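Local coordinates for protein FMN Adenylyltransferase (Candida glabrata, PDB 3FWK) that transfers the adenylyl group of ATP to FMN, giving FAD and pyrophosphate, the last step of FAD biosynthesis, at residues 49-54 and 83-88. Residues are numbered along the deposited sequence; the frame is centred on the assembly and turned at random.
Sequences ETFPKW and WEYYIV. With BGC (beta-D-glucopyranose), chain C.
The ring of Tyr85 carries Phe51 on one face, and the ring of Tyr86 meets its edge. Phe51 CB stands over the centre of that face, 3.7 Å from the Tyr85 ring centroid and 10° off the ring normal, a clear CH-pi contact. The Phe51 ring turns its edge toward the same face, an edge-to-face pair with centroids 5.4 Å apart and planes at 63°. Phe51 CD2 comes within 3.8 Å of Tyr85 CG. The two side chains run in opposite directions, so Phe51 CB sits over the middle of the Tyr85 ring, while Phe51 CD2 reaches toward Tyr85 CG and CB at the tyrosine's root. Tyr85 reaches across because its CG is anti to the backbone N (chi1 -173°). Its hydroxyl end passes Pro52, where Tyr85 OH is 3.8 Å from Pro52 CA. At the Tyr85 edge, Tyr86 turns a face to its neighbour, and Tyr85 CD2 lies 3.5 Å above the centre of the Tyr86 ring. The contact is thus apolar and aromatic.

Behind Phe51 the chain turns tightly. Thr50 O accepts the backbone N-H groups of both Lys53 and Trp54. The turn carries these two residues to the bound glucose. Lys53 O accepts a hydrogen bond from O1 of the sugar, at 2.7 Å, and Trp54 CZ2 lies 3.5 Å from its C6. Lys162 and Tyr192 complete this pocket.

The contact joins the turn that follows helix 31-50 to the C-terminal end of helix 69-86, at the periphery of the Rossmann-like fold. Phe51 also meets the ring of Tyr78 in helix 69-86, and Tyr85 touches Ile47 in helix 31-50. Trp54 and Thr50 lean on Leu194 of strand 192-194, linking the turn to the sheet.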
loop_
_atom_site.group_PDB
_atom_site.type_symbol
_atom_site.label_atom_id
_atom_site.label_comp_id
_atom_site.label_asym_id
_atom_site.label_seq_id
_atom_site.Cartn_x
_atom_site.Cartn_y
_atom_site.Cartn_z
ATOM N N GLU A 49 -15.120 -10.037 -10.530
ATOM C CA GLU A 49 -14.341 -10.219 -11.754
ATOM C C GLU A 49 -13.107 -11.090 -11.587
ATOM O O GLU A 49 -12.565 -11.576 -12.571
ATOM C CB GLU A 49 -13.916 -8.871 -12.334
ATOM C CG GLU A 49 -15.036 -7.910 -12.678
ATOM C CD GLU A 49 -14.484 -6.664 -13.364
ATOM O OE1 GLU A 49 -13.804 -6.799 -14.427
ATOM O OE2 GLU A 49 -14.689 -5.564 -12.836
ATOM N N THR A 50 -12.615 -11.258 -10.366
ATOM C CA THR A 50 -11.294 -11.873 -10.191
ATOM C C THR A 50 -11.420 -13.276 -9.624
ATOM O O THR A 50 -11.068 -14.242 -10.304
ATOM C CB THR A 50 -10.383 -11.008 -9.311
ATOM O OG1 THR A 50 -10.241 -9.712 -9.921
ATOM C CG2 THR A 50 -8.999 -11.656 -9.120
ATOM N N PHE A 51 -11.952 -13.405 -8.413
ATOM C CA PHE A 51 -11.961 -14.707 -7.736
ATOM C C PHE A 51 -12.751 -15.794 -8.484
ATOM O O PHE A 51 -12.366 -16.949 -8.399
ATOM C CB PHE A 51 -12.436 -14.555 -6.288
ATOM C CG PHE A 51 -11.531 -13.691 -5.417
ATOM C CD1 PHE A 51 -10.166 -13.507 -5.705
ATOM C CD2 PHE A 51 -12.053 -13.100 -4.283
ATOM C CE1 PHE A 51 -9.359 -12.716 -4.874
ATOM C CE2 PHE A 51 -11.252 -12.334 -3.462
ATOM C CZ PHE A 51 -9.915 -12.149 -3.745
ATOM N N PRO A 52 -13.833 -15.447 -9.212
ATOM C CA PRO A 52 -14.488 -16.522 -9.979
ATOM C C PRO A 52 -13.632 -17.105 -11.101
ATOM O O PRO A 52 -13.916 -18.214 -11.570
ATOM C CB PRO A 52 -15.724 -15.825 -10.566
ATOM C CG PRO A 52 -16.015 -14.701 -9.571
ATOM C CD PRO A 52 -14.619 -14.198 -9.243
ATOM N N LYS A 53 -12.611 -16.364 -11.534
ATOM C CA LYS A 53 -11.758 -16.769 -12.641
ATOM C C LYS A 53 -10.439 -17.385 -12.189
ATOM O O LYS A 53 -9.961 -18.314 -12.824
ATOM C CB LYS A 53 -11.462 -15.580 -13.553
ATOM C CG LYS A 53 -12.686 -14.989 -14.267
ATOM C CD LYS A 53 -12.291 -13.787 -15.114
ATOM C CE LYS A 53 -13.520 -13.156 -15.754
ATOM N NZ LYS A 53 -14.396 -14.215 -16.357
ATOM N N TRP A 54 -9.818 -16.816 -11.149
ATOM C CA TRP A 54 -8.525 -17.283 -10.668
ATOM C C TRP A 54 -8.624 -17.498 -9.194
ATOM O O TRP A 54 -9.120 -16.645 -8.459
ATOM C CB TRP A 54 -7.404 -16.269 -10.949
ATOM C CG TRP A 54 -7.263 -15.916 -12.408
ATOM C CD1 TRP A 54 -6.610 -16.646 -13.366
ATOM C CD2 TRP A 54 -7.801 -14.759 -13.074
ATOM N NE1 TRP A 54 -6.732 -16.030 -14.584
ATOM C CE2 TRP A 54 -7.435 -14.865 -14.438
ATOM C CE3 TRP A 54 -8.544 -13.650 -12.651
ATOM C CZ2 TRP A 54 -7.795 -13.900 -15.393
ATOM C CZ3 TRP A 54 -8.934 -12.696 -13.604
ATOM C CH2 TRP A 54 -8.557 -12.837 -14.966
ATOM N N TRP A 83 -12.063 -12.891 2.838
ATOM C CA TRP A 83 -13.014 -13.239 3.887
ATOM C C TRP A 83 -14.444 -13.186 3.366
ATOM O O TRP A 83 -15.231 -14.117 3.564
ATOM C CB TRP A 83 -12.832 -12.333 5.099
ATOM C CG TRP A 83 -13.680 -12.740 6.253
ATOM C CD1 TRP A 83 -14.929 -12.254 6.596
ATOM C CD2 TRP A 83 -13.383 -13.768 7.205
ATOM N NE1 TRP A 83 -15.409 -12.923 7.720
ATOM C CE2 TRP A 83 -14.467 -13.833 8.115
ATOM C CE3 TRP A 83 -12.278 -14.595 7.409
ATOM C CZ2 TRP A 83 -14.496 -14.740 9.173
ATOM C CZ3 TRP A 83 -12.306 -15.496 8.467
ATOM C CH2 TRP A 83 -13.392 -15.550 9.333
ATOM N N GLU A 84 -14.782 -12.099 2.698
ATOM C CA GLU A 84 -16.152 -11.944 2.194
ATOM C C GLU A 84 -16.511 -13.047 1.215
ATOM O O GLU A 84 -17.599 -13.658 1.301
ATOM C CB GLU A 84 -16.318 -10.558 1.596
ATOM C CG GLU A 84 -17.747 -10.301 1.065
ATOM C CD GLU A 84 -18.056 -8.849 0.766
ATOM O OE1 GLU A 84 -17.261 -7.937 1.040
ATOM O OE2 GLU A 84 -19.162 -8.589 0.206
ATOM N N TYR A 85 -15.591 -13.390 0.331
ATOM C CA TYR A 85 -15.862 -14.362 -0.722
ATOM C C TYR A 85 -16.039 -15.747 -0.134
ATOM O O TYR A 85 -16.972 -16.463 -0.504
ATOM C CB TYR A 85 -14.734 -14.357 -1.753
ATOM C CG TYR A 85 -14.980 -15.193 -2.980
ATOM C CD1 TYR A 85 -15.834 -14.737 -3.990
ATOM C CD2 TYR A 85 -14.307 -16.402 -3.177
ATOM C CE1 TYR A 85 -16.034 -15.486 -5.147
ATOM C CE2 TYR A 85 -14.512 -17.151 -4.332
ATOM C CZ TYR A 85 -15.388 -16.675 -5.304
ATOM O OH TYR A 85 -15.599 -17.388 -6.486
ATOM N N TYR A 86 -15.165 -16.122 0.787
ATOM C CA TYR A 86 -15.158 -17.491 1.322
ATOM C C TYR A 86 -16.017 -17.733 2.539
ATOM O O TYR A 86 -16.496 -18.878 2.731
ATOM C CB TYR A 86 -13.730 -17.976 1.571
ATOM C CG TYR A 86 -12.991 -18.201 0.287
ATOM C CD1 TYR A 86 -13.380 -19.213 -0.597
ATOM C CD2 TYR A 86 -11.932 -17.357 -0.092
ATOM C CE1 TYR A 86 -12.736 -19.392 -1.797
ATOM C CE2 TYR A 86 -11.270 -17.550 -1.285
ATOM C CZ TYR A 86 -11.680 -18.568 -2.134
ATOM O OH TYR A 86 -11.037 -18.760 -3.312
ATOM N N ILE A 87 -16.232 -16.712 3.349
ATOM C CA ILE A 87 -17.010 -16.838 4.586
ATOM C C ILE A 87 -18.372 -16.179 4.502
ATOM O O ILE A 87 -19.394 -16.781 4.877
ATOM C CB ILE A 87 -16.240 -16.247 5.784
ATOM C CG1 ILE A 87 -14.855 -16.915 5.910
ATOM C CG2 ILE A 87 -17.058 -16.349 7.089
ATOM C CD1 ILE A 87 -14.887 -18.456 6.145
ATOM N N VAL A 88 -18.410 -14.935 4.044
ATOM C CA VAL A 88 -19.637 -14.138 4.137
ATOM C C VAL A 88 -20.634 -14.479 3.041
ATOM O O VAL A 88 -21.782 -14.833 3.338
ATOM C CB VAL A 88 -19.349 -12.627 4.160
ATOM C CG1 VAL A 88 -20.656 -11.832 4.109
ATOM C CG2 VAL A 88 -18.568 -12.257 5.407
HETATM C C2 BGC C . -9.602 -19.756 -17.071
HETATM C C3 BGC C . -8.423 -19.272 -17.909
HETATM C C4 BGC C . -8.704 -17.875 -18.447
HETATM C C5 BGC C . -9.144 -16.918 -17.334
HETATM C C6 BGC C . -9.629 -15.587 -17.906
HETATM C C1 BGC C . -9.858 -18.744 -15.975
HETATM O O1 BGC C . -10.963 -19.186 -15.200
HETATM O O2 BGC C . -9.348 -21.031 -16.454
HETATM O O3 BGC C . -8.251 -20.173 -19.020
HETATM O O4 BGC C . -7.514 -17.336 -19.014
HETATM O O5 BGC C . -10.217 -17.500 -16.575
HETATM O O6 BGC C . -10.806 -15.808 -18.696
#